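Local coordinates for protein alkaline phosphatase D (PDB 2YEQ) that hydrolyses phosphate esters, as a secreted phosphodiesterase and alkaline phosphatase with iron and calcium in its active site, at residues G12-D17 with V24-L29; Y88-K93 with G102-L107; N216-I221 with Q280-Q285; D284-D289 with Y347-W352. All blocks are in the same frame, centred on the assembly; numbering follows the deposited sequence.

Contact 1 (G12-D17 with V24-L29); sequences GVASGD and VLWTRL. With EDO (1,2-ethanediol), chain I.
Val24 and Trp26 pair with Gly16 and Ala14 in a buried antiparallel hairpin of strands 13-16 and 23-28, which forms part of the large mixed sheet. Two hydrogen-bonded pairs hold it. Ala14 and Trp26 exchange N-H and carbonyl, Trp26 N lying 2.8 Å from Ala14 O, and Gly16 and Val24 do the same, with Val24 N 2.9 Å from Gly16 O. Trp26 CG stands anti to the backbone N (chi1 176°), and the six-membered ring reaches the partner strand: CE3 sits 3.7 Å from Ala14 CB, and the backbone of Val13 meets the indole edge in its plane. The indole NE1 bonds to Glu244 O, while Arg190 makes a cation-pi contact with the ring. At the hairpin's open end Thr27 OG1 donates to Gly12 O at 2.7 Å, and a water bridges the same oxygen to Arg28 O. A valine in place of Thr27 would probably leave Gly12 O without the hydroxyl that donates to it, though the bridging water could stay. Backbone bonds at two pairs thus hold the hairpin from Ala14 to its turn end, and a side-chain hydroxyl extends the grip to Gly12.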
# COMPACT_ATOMS: atom_id res chain seq x y z
N GLY A 12 -5.94 9.65 -15.92
CA GLY A 12 -5.95 10.82 -15.05
C GLY A 12 -4.57 11.36 -14.74
O GLY A 12 -3.64 11.29 -15.55
N VAL A 13 -4.45 11.92 -13.54
CA VAL A 13 -3.24 12.51 -13.06
C VAL A 13 -2.97 12.05 -11.63
O VAL A 13 -3.82 11.43 -10.98
CB VAL A 13 -3.30 14.06 -13.12
CG1 VAL A 13 -3.57 14.57 -14.57
CG2 VAL A 13 -4.35 14.63 -12.11
N ALA A 14 -1.77 12.33 -11.15
CA ALA A 14 -1.39 11.93 -9.79
C ALA A 14 -0.26 12.80 -9.33
O ALA A 14 0.42 13.44 -10.14
CB ALA A 14 -0.98 10.41 -9.71
N SER A 15 -0.06 12.84 -8.02
CA SER A 15 1.10 13.49 -7.44
C SER A 15 1.65 12.66 -6.29
O SER A 15 0.97 11.82 -5.72
CB SER A 15 0.77 14.91 -6.94
OG SER A 15 -0.06 14.88 -5.78
N GLY A 16 2.89 12.90 -5.94
CA GLY A 16 3.50 12.05 -4.95
C GLY A 16 4.86 12.45 -4.45
O GLY A 16 5.46 13.42 -4.90
N ASP A 17 5.32 11.67 -3.49
CA ASP A 17 6.62 11.85 -2.88
C ASP A 17 6.93 13.30 -2.57
O ASP A 17 7.97 13.82 -2.95
CB ASP A 17 7.70 11.21 -3.77
CG ASP A 17 7.83 9.72 -3.54
OD1 ASP A 17 6.85 9.11 -3.03
OD2 ASP A 17 8.92 9.15 -3.84
N VAL A 24 6.32 15.32 -6.85
CA VAL A 24 6.28 14.66 -8.15
C VAL A 24 4.87 14.81 -8.72
O VAL A 24 3.87 14.59 -8.02
CB VAL A 24 6.64 13.16 -8.07
CG1 VAL A 24 6.47 12.50 -9.44
CG2 VAL A 24 8.07 12.96 -7.56
N LEU A 25 4.81 15.18 -10.00
CA LEU A 25 3.56 15.20 -10.76
C LEU A 25 3.62 14.09 -11.81
O LEU A 25 4.64 13.92 -12.47
CB LEU A 25 3.39 16.55 -11.46
CG LEU A 25 3.62 17.82 -10.63
CD1 LEU A 25 3.42 19.07 -11.51
CD2 LEU A 25 2.68 17.86 -9.42
N TRP A 26 2.52 13.37 -11.99
CA TRP A 26 2.46 12.23 -12.86
C TRP A 26 1.27 12.32 -13.80
O TRP A 26 0.18 12.74 -13.42
CB TRP A 26 2.36 10.93 -12.04
CG TRP A 26 2.19 9.69 -12.88
CD1 TRP A 26 3.18 8.88 -13.34
CD2 TRP A 26 0.96 9.14 -13.37
NE1 TRP A 26 2.65 7.86 -14.09
CE2 TRP A 26 1.29 7.99 -14.13
CE3 TRP A 26 -0.40 9.50 -13.25
CZ2 TRP A 26 0.33 7.21 -14.75
CZ3 TRP A 26 -1.35 8.72 -13.91
CH2 TRP A 26 -0.97 7.58 -14.64
N THR A 27 1.49 11.89 -15.04
CA THR A 27 0.40 11.45 -15.88
C THR A 27 0.96 10.47 -16.91
O THR A 27 2.15 10.13 -16.87
CB THR A 27 -0.34 12.63 -16.54
OG1 THR A 27 -1.57 12.14 -17.06
CG2 THR A 27 0.53 13.31 -17.62
N ARG A 28 0.09 10.00 -17.79
CA ARG A 28 0.46 9.10 -18.86
C ARG A 28 -0.46 9.40 -20.04
O ARG A 28 -1.71 9.53 -19.87
CB ARG A 28 0.32 7.64 -18.45
CG ARG A 28 0.65 6.64 -19.61
CD ARG A 28 0.69 5.18 -19.22
NE ARG A 28 0.74 4.42 -20.46
CZ ARG A 28 0.22 3.23 -20.69
NH1 ARG A 28 -0.38 2.53 -19.74
NH2 ARG A 28 0.33 2.71 -21.92
N LEU A 29 0.12 9.46 -21.23
CA LEU A 29 -0.65 9.56 -22.48
C LEU A 29 -1.03 8.17 -22.96
O LEU A 29 -0.16 7.41 -23.39
CB LEU A 29 0.14 10.29 -23.56
CG LEU A 29 0.78 11.60 -23.13
CD1 LEU A 29 1.53 12.27 -24.32
CD2 LEU A 29 -0.30 12.52 -22.55
C1 EDO I . 10.78 11.75 -1.23
O1 EDO I . 9.49 12.10 -0.70
C2 EDO I . 10.83 10.26 -1.54
O2 EDO I . 11.29 10.05 -2.87
O HOH W 1 -3.90 9.68 -18.08

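Contact 2 (Y88-K93 with G102-L107); sequences YYYRFK and GKTKTL. With PE5 (3,6,9,12,15,18,21,24-octaoxahexacosan-1-ol), chain P; PE5 (3,6,9,12,15,18,21,24-octaoxahexacosan-1-ol), chain B.
Tyr90 and Gly102 form one hydrogen-bonded pair of an antiparallel hairpin, strands 87-94 and 97-105, at the edge of the four-stranded sheet of the N-terminal domain; Tyr88 and Thr104 form the other. From CB, on the same sheet face as Thr104, Tyr90 turns CG into the position between the backbone N and the carbonyl carbon (chi1 66°), and the ring then lies across the partner strand. CD1 meets Gly102 O at 3.4 Å, CE1 reaches Gly102 C and, more loosely, Thr104 CB, and CZ is 3.6 Å from Gly102 CA. That CA stands over one ring face, displaced toward the rim, in a CH-pi contact. At the tip, Tyr90 OH is hydrogen-bonded to a water close to the ring plane, and this water probably also bonds to Lys103 O; the hydroxyl also lies near Ala14 O, a probable hydrogen bond.

On the other face Tyr89 and the extended Lys103 run side by side in the same direction, Tyr89 CE2 being 3.8 Å from Lys103 CG. Lys103 NZ donates to ether oxygen O2 of a bound polyether at 2.9 Å. The two faces therefore differ in chemistry: on one, Tyr89 and Lys103 pack alongside and the amine reaches the polyether, while on the other the bare glycine lets the phenol ring lie over Gly102, where a side chain would collide with it, and bring its hydroxyl to strand 13-16.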
# COMPACT_ATOMS: atom_id res chain seq x y z
N TYR A 88 -1.16 23.11 -3.64
CA TYR A 88 -1.05 23.59 -5.02
C TYR A 88 -1.98 22.82 -5.92
O TYR A 88 -2.44 21.73 -5.56
CB TYR A 88 0.36 23.45 -5.53
CG TYR A 88 1.39 24.33 -4.85
CD1 TYR A 88 1.64 25.63 -5.31
CD2 TYR A 88 2.15 23.85 -3.80
CE1 TYR A 88 2.59 26.42 -4.73
CE2 TYR A 88 3.13 24.65 -3.21
CZ TYR A 88 3.34 25.94 -3.68
OH TYR A 88 4.32 26.72 -3.11
N TYR A 89 -2.25 23.40 -7.09
CA TYR A 89 -2.98 22.74 -8.15
C TYR A 89 -2.04 22.55 -9.31
O TYR A 89 -1.08 23.33 -9.49
CB TYR A 89 -4.20 23.57 -8.55
CG TYR A 89 -5.15 23.72 -7.39
CD1 TYR A 89 -4.98 24.76 -6.48
CD2 TYR A 89 -6.16 22.80 -7.18
CE1 TYR A 89 -5.83 24.89 -5.39
CE2 TYR A 89 -7.02 22.91 -6.09
CZ TYR A 89 -6.84 23.96 -5.20
OH TYR A 89 -7.68 24.10 -4.10
N TYR A 90 -2.29 21.49 -10.09
CA TYR A 90 -1.44 21.19 -11.23
C TYR A 90 -2.26 20.62 -12.37
O TYR A 90 -3.34 20.07 -12.16
CB TYR A 90 -0.29 20.24 -10.81
CG TYR A 90 -0.76 18.86 -10.39
CD1 TYR A 90 -1.14 18.62 -9.08
CD2 TYR A 90 -0.81 17.80 -11.30
CE1 TYR A 90 -1.58 17.37 -8.69
CE2 TYR A 90 -1.25 16.55 -10.92
CZ TYR A 90 -1.63 16.33 -9.63
OH TYR A 90 -2.09 15.11 -9.24
N ARG A 91 -1.74 20.78 -13.59
CA ARG A 91 -2.36 20.17 -14.77
C ARG A 91 -1.35 20.06 -15.89
O ARG A 91 -0.31 20.71 -15.87
CB ARG A 91 -3.57 20.98 -15.23
CG ARG A 91 -3.18 22.28 -15.83
CD ARG A 91 -4.36 23.05 -16.39
NE ARG A 91 -3.92 24.40 -16.74
CZ ARG A 91 -4.73 25.38 -17.11
NH1 ARG A 91 -6.04 25.20 -17.16
NH2 ARG A 91 -4.21 26.57 -17.41
N PHE A 92 -1.70 19.23 -16.86
CA PHE A 92 -0.86 18.99 -18.02
C PHE A 92 -1.61 19.40 -19.27
O PHE A 92 -2.84 19.37 -19.31
CB PHE A 92 -0.52 17.50 -18.14
CG PHE A 92 0.23 16.94 -16.97
CD1 PHE A 92 1.62 16.96 -16.94
CD2 PHE A 92 -0.44 16.37 -15.90
CE1 PHE A 92 2.31 16.42 -15.88
CE2 PHE A 92 0.26 15.83 -14.81
CZ PHE A 92 1.63 15.85 -14.81
N LYS A 93 -0.85 19.70 -20.32
CA LYS A 93 -1.41 20.00 -21.64
C LYS A 93 -0.51 19.35 -22.68
O LYS A 93 0.70 19.46 -22.60
CB LYS A 93 -1.43 21.51 -21.84
CG LYS A 93 -2.12 22.00 -23.08
CD LYS A 93 -1.72 23.47 -23.35
CE LYS A 93 -2.73 24.21 -24.22
NZ LYS A 93 -2.59 25.69 -24.09
N GLY A 102 -5.23 18.47 -10.86
CA GLY A 102 -4.89 17.75 -9.66
C GLY A 102 -4.63 18.73 -8.53
O GLY A 102 -4.30 19.91 -8.75
N LYS A 103 -4.78 18.22 -7.31
CA LYS A 103 -4.44 18.95 -6.11
C LYS A 103 -3.36 18.23 -5.32
O LYS A 103 -3.41 17.00 -5.13
CB LYS A 103 -5.69 19.09 -5.27
CG LYS A 103 -5.60 19.97 -4.06
CD LYS A 103 -7.04 20.07 -3.49
CE LYS A 103 -7.15 20.86 -2.21
NZ LYS A 103 -8.55 20.69 -1.67
N THR A 104 -2.42 18.99 -4.81
CA THR A 104 -1.33 18.43 -4.05
C THR A 104 -0.89 19.34 -2.90
O THR A 104 -1.44 20.42 -2.72
CB THR A 104 -0.14 18.13 -4.97
OG1 THR A 104 0.77 17.28 -4.27
CG2 THR A 104 0.59 19.40 -5.43
N LYS A 105 0.10 18.89 -2.14
CA LYS A 105 0.54 19.65 -0.97
C LYS A 105 1.95 19.29 -0.55
O LYS A 105 2.28 18.10 -0.38
CB LYS A 105 -0.42 19.41 0.18
CG LYS A 105 -0.17 20.33 1.38
CD LYS A 105 -1.12 19.97 2.51
CE LYS A 105 -0.88 20.78 3.76
NZ LYS A 105 -0.19 19.96 4.80
N THR A 106 2.80 20.30 -0.41
CA THR A 106 4.18 20.08 0.00
C THR A 106 4.23 19.76 1.51
O THR A 106 3.31 20.06 2.26
CB THR A 106 5.07 21.32 -0.25
OG1 THR A 106 4.44 22.49 0.30
CG2 THR A 106 5.37 21.52 -1.73
N LEU A 107 5.33 19.15 1.93
CA LEU A 107 5.55 18.88 3.35
C LEU A 107 5.90 20.18 4.10
O LEU A 107 6.40 21.13 3.51
CB LEU A 107 6.72 17.92 3.52
CG LEU A 107 6.60 16.53 2.89
CD1 LEU A 107 7.83 15.71 3.29
CD2 LEU A 107 5.31 15.86 3.31
C50 PE5 P . -6.48 29.08 -18.24
O1 PE5 P . -7.37 28.01 -17.92
C1 PE5 P . -7.75 27.97 -16.53
C2 PE5 P . -8.79 26.87 -16.29
O2 PE5 P . -8.33 25.93 -15.30
C3 PE5 P . -9.24 24.85 -15.00
C4 PE5 P . -9.06 23.62 -15.91
O3 PE5 P . -7.75 23.47 -16.46
C50 PE5 B . -10.66 24.01 -2.53
O1 PE5 B . -10.32 22.86 -3.32
C1 PE5 B . -11.49 22.17 -3.77
C2 PE5 B . -11.13 20.92 -4.56
O2 PE5 B . -10.47 19.99 -3.70
C3 PE5 B . -10.91 18.63 -3.83
C4 PE5 B . -10.08 17.77 -2.90
O HOH W 2 -2.71 14.82 -6.53

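Contact 3 (N216-I221 with Q280-Q285); sequences NYANKI and QYRDDQ. With NA (sodium ion), chain C; CA (calcium ion), chain D; PE5 (3,6,9,12,15,18,21,24-octaoxahexacosan-1-ol), chain E; EDO (1,2-ethanediol), chain L.
Asn216 and Gln285 meet through the amide of Gln285, whose NE2 donates to Asn216 O at 2.9 Å from well above that carbonyl's plane, 49° out of it. The Gln285 chain bends at chi2 (91°); OE1 binds a sodium ion at 2.4 Å, and NE2 also reaches Asp350. Asp284 OD1 is a second protein ligand of the ion at 2.2 Å, and four waters join them. One of these waters donates to both Asn216 O and Ile221 O, linking the metal to the backbone of 216-221. Beside this site Ala218 points its CB at the opposing segment, where it packs 3.6 Å from Arg282 CD and close to Asp284 CA. Ile221 crosses the Asp284 side chain at about a right angle, its CD1 3.7 Å from Asp284 CB. A type II' turn from Ala218 to Ile221 brings both apolar groups against Asp284. Asn216 meanwhile turns OD1 to a calcium ion, 2.4 Å away, shared with Asp210 and Asn215, while its ND2 donates to Asp289 OD2. The contact joins the loop between strand 203-206 and helix 228-245 to the one between strands 271-275 and 291-292, with Tyr217 and Lys220 resting on Arg235 of that helix.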
# COMPACT_ATOMS: atom_id res chain seq x y z
N ASN A 216 3.20 -13.96 -3.46
CA ASN A 216 4.17 -14.50 -2.49
C ASN A 216 5.58 -14.69 -3.01
O ASN A 216 6.30 -15.59 -2.55
CB ASN A 216 3.65 -15.81 -1.89
CG ASN A 216 2.55 -15.58 -0.81
OD1 ASN A 216 1.72 -14.71 -0.96
ND2 ASN A 216 2.57 -16.38 0.27
N TYR A 217 6.00 -13.82 -3.92
CA TYR A 217 7.37 -13.81 -4.32
C TYR A 217 8.27 -13.39 -3.16
O TYR A 217 7.85 -12.68 -2.23
CB TYR A 217 7.60 -12.95 -5.56
CG TYR A 217 7.90 -11.47 -5.46
CD1 TYR A 217 9.19 -11.01 -5.35
CD2 TYR A 217 6.86 -10.52 -5.56
CE1 TYR A 217 9.47 -9.67 -5.33
CE2 TYR A 217 7.13 -9.16 -5.53
CZ TYR A 217 8.41 -8.73 -5.41
OH TYR A 217 8.69 -7.38 -5.39
N ALA A 218 9.52 -13.83 -3.24
CA ALA A 218 10.52 -13.48 -2.23
C ALA A 218 11.84 -13.18 -2.91
O ALA A 218 12.55 -14.10 -3.32
CB ALA A 218 10.65 -14.66 -1.23
N ASN A 219 12.16 -11.88 -3.03
CA ASN A 219 13.32 -11.41 -3.79
C ASN A 219 13.22 -11.94 -5.25
O ASN A 219 12.39 -11.43 -6.05
CB ASN A 219 14.63 -11.79 -3.07
CG ASN A 219 15.83 -11.07 -3.60
OD1 ASN A 219 15.85 -10.55 -4.74
ND2 ASN A 219 16.87 -10.99 -2.76
N LYS A 220 14.01 -12.97 -5.60
CA LYS A 220 13.97 -13.49 -6.97
C LYS A 220 13.44 -14.90 -7.04
O LYS A 220 13.57 -15.57 -8.06
CB LYS A 220 15.34 -13.33 -7.60
CG LYS A 220 15.58 -11.84 -7.91
CD LYS A 220 16.99 -11.56 -8.34
CE LYS A 220 17.50 -10.25 -7.81
NZ LYS A 220 18.18 -10.37 -6.46
N ILE A 221 12.81 -15.34 -5.96
CA ILE A 221 12.19 -16.64 -5.88
C ILE A 221 10.67 -16.55 -5.99
O ILE A 221 10.00 -16.03 -5.07
CB ILE A 221 12.53 -17.34 -4.56
CG1 ILE A 221 14.05 -17.41 -4.35
CG2 ILE A 221 11.94 -18.72 -4.52
CD1 ILE A 221 14.41 -17.97 -2.97
N GLN A 280 11.46 -7.07 -2.01
CA GLN A 280 12.52 -7.08 -3.02
C GLN A 280 13.83 -7.80 -2.57
O GLN A 280 14.64 -8.26 -3.42
CB GLN A 280 12.83 -5.65 -3.45
CG GLN A 280 13.79 -5.54 -4.63
CD GLN A 280 13.98 -4.13 -5.12
OE1 GLN A 280 13.29 -3.17 -4.67
NE2 GLN A 280 14.89 -3.97 -6.04
N TYR A 281 14.05 -7.83 -1.26
CA TYR A 281 15.29 -8.31 -0.68
C TYR A 281 15.10 -9.48 0.28
O TYR A 281 16.09 -10.03 0.77
CB TYR A 281 16.01 -7.19 0.06
CG TYR A 281 15.98 -5.87 -0.64
CD1 TYR A 281 16.82 -5.61 -1.73
CD2 TYR A 281 15.11 -4.86 -0.23
CE1 TYR A 281 16.77 -4.38 -2.38
CE2 TYR A 281 15.07 -3.65 -0.86
CZ TYR A 281 15.89 -3.40 -1.94
OH TYR A 281 15.82 -2.14 -2.54
N ARG A 282 13.87 -9.91 0.51
CA ARG A 282 13.62 -10.89 1.52
C ARG A 282 14.09 -12.30 1.14
O ARG A 282 14.06 -12.70 -0.04
CB ARG A 282 12.14 -10.95 1.90
CG ARG A 282 11.19 -11.39 0.79
CD ARG A 282 10.05 -12.18 1.33
NE ARG A 282 9.03 -11.31 1.89
CZ ARG A 282 7.95 -11.73 2.53
NH1 ARG A 282 7.77 -13.03 2.78
NH2 ARG A 282 7.04 -10.85 2.93
N ASP A 283 14.43 -13.07 2.18
CA ASP A 283 14.66 -14.50 2.03
C ASP A 283 13.34 -15.22 1.84
O ASP A 283 12.27 -14.69 2.17
CB ASP A 283 15.40 -15.06 3.23
CG ASP A 283 16.88 -14.65 3.26
OD1 ASP A 283 17.48 -14.42 2.17
OD2 ASP A 283 17.44 -14.56 4.37
N ASP A 284 13.43 -16.44 1.32
CA ASP A 284 12.29 -17.26 0.97
C ASP A 284 11.51 -17.58 2.22
O ASP A 284 12.10 -17.72 3.31
CB ASP A 284 12.80 -18.56 0.33
CG ASP A 284 11.77 -19.27 -0.52
OD1 ASP A 284 10.68 -18.71 -0.87
OD2 ASP A 284 12.07 -20.46 -0.83
N GLN A 285 10.20 -17.72 2.06
CA GLN A 285 9.35 -18.18 3.16
C GLN A 285 9.73 -19.61 3.61
O GLN A 285 9.93 -20.51 2.79
CB GLN A 285 7.88 -18.14 2.79
CG GLN A 285 7.36 -16.74 2.37
CD GLN A 285 7.46 -16.52 0.87
OE1 GLN A 285 8.18 -17.27 0.18
NE2 GLN A 285 6.73 -15.51 0.35
NA NA C . 8.55 -18.95 -1.49
CA CA D . 0.07 -13.06 -1.27
O1 PE5 E . 19.12 -13.20 -4.88
C1 PE5 E . 20.18 -12.42 -4.35
C2 PE5 E . 21.26 -12.18 -5.39
O2 PE5 E . 21.06 -10.93 -6.05
C3 PE5 E . 22.01 -10.60 -7.09
C4 PE5 E . 21.95 -11.57 -8.28
O3 PE5 E . 21.65 -10.93 -9.53
C5 PE5 E . 21.53 -11.86 -10.62
C6 PE5 E . 20.11 -12.42 -10.73
O4 PE5 E . 20.08 -13.86 -10.62
C7 PE5 E . 19.28 -14.36 -9.53
C8 PE5 E . 18.96 -15.81 -9.74
C1 EDO L . 15.07 -18.63 3.76
O1 EDO L . 14.08 -19.60 4.10
C2 EDO L . 15.53 -18.81 2.32
O2 EDO L . 16.17 -17.65 1.84
O HOH W 3 8.40 -17.34 -3.06
O HOH W 4 15.14 -14.66 -1.58
O HOH W 5 17.50 -12.47 0.24
O HOH W 6 16.86 -7.69 -4.87
O HOH W 7 8.56 -20.57 0.19
O HOH W 8 8.69 -20.46 -3.21
O HOH W 9 6.23 -18.98 -1.54
O HOH W 10 -1.56 -14.22 -0.28

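Contact 4 (D284-D289 with Y347-W352); sequences DQANND and YSMDSW. With NA (sodium ion), chain C; PE5 (3,6,9,12,15,18,21,24-octaoxahexacosan-1-ol), chain F; EDO (1,2-ethanediol), chain L.
Asp289 and Met349 bring their backbones together, CA atoms 5.1 Å apart, where a tight bend closed by Asp289 N to Ala286 O faces the type I turn Ser348-Ser351. Just before that turn, 347-348 pairs with strand 291-292 in a small antiparallel sheet. Met349 fills the angle between bend and turn: CB lies against Asp289 CA, CG sits 3.3 Å from Ala286 O, and chi2 of -68° folds SD to 4.2 Å from Ala286 CB. Gln285 and Asp350 run side by side, pointing the same way. Gln285 NE2 donates almost straight to Asp350 OD1, at 2.8 Å and 176°; the carboxylate oxygen lies in the amide plane but is met on its anti side, 32° out of its own plane. A water accepts from Ala286 N and donates to Met349 O. Tyr347 has a polyether carbon, C1, 3.4 Å from its CZ over one ring face, and an alanine here would probably leave that molecule without its aromatic platform. Arg279 and Arg282 also form salt bridges to Asp350 OD1, which probably offsets the nearness of the Asp289 carboxylate. Asp289 OD2 accepts from a sodium-bound water; Asp289, through that water, and Asp350, through Gln285, are thus second-shell partners of the sodium site.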
# COMPACT_ATOMS: atom_id res chain seq x y z
N ASP A 284 13.43 -16.44 1.32
CA ASP A 284 12.29 -17.26 0.97
C ASP A 284 11.51 -17.58 2.22
O ASP A 284 12.10 -17.72 3.31
CB ASP A 284 12.80 -18.56 0.33
CG ASP A 284 11.77 -19.27 -0.52
OD1 ASP A 284 10.68 -18.71 -0.87
OD2 ASP A 284 12.07 -20.46 -0.83
N GLN A 285 10.20 -17.72 2.06
CA GLN A 285 9.35 -18.18 3.16
C GLN A 285 9.73 -19.61 3.61
O GLN A 285 9.93 -20.51 2.79
CB GLN A 285 7.88 -18.14 2.79
CG GLN A 285 7.36 -16.74 2.37
CD GLN A 285 7.46 -16.52 0.87
OE1 GLN A 285 8.18 -17.27 0.18
NE2 GLN A 285 6.73 -15.51 0.35
N ALA A 286 9.80 -19.80 4.93
CA ALA A 286 10.11 -21.08 5.55
C ALA A 286 8.93 -22.00 5.51
O ALA A 286 7.77 -21.56 5.37
CB ALA A 286 10.54 -20.86 7.00
N ASN A 287 9.23 -23.30 5.63
CA ASN A 287 8.23 -24.35 5.77
C ASN A 287 7.25 -24.43 4.64
O ASN A 287 6.06 -24.77 4.86
CB ASN A 287 7.45 -24.24 7.11
CG ASN A 287 8.36 -24.10 8.34
OD1 ASN A 287 8.05 -23.34 9.29
ND2 ASN A 287 9.46 -24.83 8.34
N ASN A 288 7.73 -24.17 3.42
CA ASN A 288 6.87 -24.18 2.23
C ASN A 288 5.75 -23.14 2.25
O ASN A 288 4.73 -23.30 1.56
CB ASN A 288 6.26 -25.58 2.00
CG ASN A 288 7.28 -26.59 1.51
OD1 ASN A 288 7.28 -27.72 1.96
ND2 ASN A 288 8.15 -26.18 0.60
N ASP A 289 5.93 -22.08 3.04
CA ASP A 289 4.96 -20.98 3.06
C ASP A 289 3.64 -21.42 3.70
O ASP A 289 3.53 -22.50 4.29
CB ASP A 289 4.72 -20.43 1.63
CG ASP A 289 4.40 -18.91 1.58
OD1 ASP A 289 4.02 -18.31 2.64
OD2 ASP A 289 4.53 -18.32 0.49
N TYR A 347 1.70 -20.12 12.53
CA TYR A 347 2.05 -18.76 12.14
C TYR A 347 2.04 -18.59 10.62
O TYR A 347 2.25 -19.57 9.88
CB TYR A 347 3.43 -18.41 12.65
CG TYR A 347 3.47 -18.26 14.16
CD1 TYR A 347 2.76 -17.24 14.79
CD2 TYR A 347 4.19 -19.15 14.95
CE1 TYR A 347 2.78 -17.11 16.16
CE2 TYR A 347 4.22 -19.02 16.33
CZ TYR A 347 3.51 -18.00 16.92
OH TYR A 347 3.52 -17.86 18.28
N SER A 348 1.84 -17.35 10.18
CA SER A 348 1.93 -17.02 8.75
C SER A 348 3.37 -16.92 8.34
O SER A 348 4.11 -16.07 8.83
CB SER A 348 1.21 -15.71 8.44
OG SER A 348 1.56 -15.25 7.14
N MET A 349 3.80 -17.78 7.43
CA MET A 349 5.21 -17.81 7.02
C MET A 349 5.57 -16.63 6.14
O MET A 349 6.75 -16.29 5.99
CB MET A 349 5.52 -19.17 6.32
CG MET A 349 5.37 -20.36 7.27
SD MET A 349 6.68 -20.29 8.54
CE MET A 349 5.78 -19.86 10.04
N ASP A 350 4.57 -15.95 5.61
CA ASP A 350 4.78 -14.78 4.73
C ASP A 350 4.77 -13.43 5.46
O ASP A 350 5.14 -12.39 4.89
CB ASP A 350 3.71 -14.78 3.63
CG ASP A 350 4.01 -13.80 2.52
OD1 ASP A 350 5.12 -13.84 1.91
OD2 ASP A 350 3.11 -12.97 2.24
N SER A 351 4.38 -13.47 6.74
CA SER A 351 4.34 -12.30 7.62
C SER A 351 5.59 -12.21 8.49
O SER A 351 6.49 -13.03 8.36
CB SER A 351 3.09 -12.38 8.52
OG SER A 351 1.92 -12.45 7.73
N TRP A 352 5.66 -11.20 9.38
CA TRP A 352 6.84 -11.05 10.23
C TRP A 352 7.02 -12.25 11.20
O TRP A 352 8.17 -12.57 11.53
CB TRP A 352 6.82 -9.74 11.03
CG TRP A 352 7.10 -8.50 10.24
CD1 TRP A 352 6.23 -7.85 9.41
CD2 TRP A 352 8.30 -7.76 10.22
NE1 TRP A 352 6.81 -6.75 8.89
CE2 TRP A 352 8.09 -6.68 9.35
CE3 TRP A 352 9.55 -7.90 10.83
CZ2 TRP A 352 9.06 -5.73 9.11
CZ3 TRP A 352 10.49 -6.99 10.60
CH2 TRP A 352 10.26 -5.90 9.74
NA NA C . 8.55 -18.95 -1.49
C48 PE5 F . 7.19 -14.67 19.46
C50 PE5 F . 7.89 -15.21 18.21
O1 PE5 F . 7.02 -15.16 17.07
C1 PE5 F . 6.52 -16.42 16.57
C2 PE5 F . 7.31 -16.93 15.37
O2 PE5 F . 8.29 -17.96 15.68
C1 EDO L . 15.07 -18.63 3.76
O1 EDO L . 14.08 -19.60 4.10
C2 EDO L . 15.53 -18.81 2.32
O2 EDO L . 16.17 -17.65 1.84
O HOH W 7 8.56 -20.57 0.19
O HOH W 11 9.03 -17.59 6.57
O HOH W 9 6.23 -18.98 -1.54
O HOH W 8 8.69 -20.46 -3.21
O HOH W 3 8.40 -17.34 -3.06

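In the fold
From the N terminus, contact 1 closes a short hairpin near one edge of the large mixed sheet, and contact 2 closes another further on, in the four-stranded sheet; they follow in series. The two touch, Ser15 OG meeting Thr104 OG1, which ties the two hairpins of the N-terminal domain to each other. Contact 3 then spans some sixty residues, including helix 228-245, and contact 4 starts on the residues where contact 3 ends, Asp284 and Gln285, before spanning a similar length to 347-352. None of the four nests in or crosses another. Contacts 3 and 4 gather loops of the phosphatase domain around the sodium ion, with contact 3 also reaching a calcium ion. Centres of contacts 2 and 4 lie about 41 Å apart.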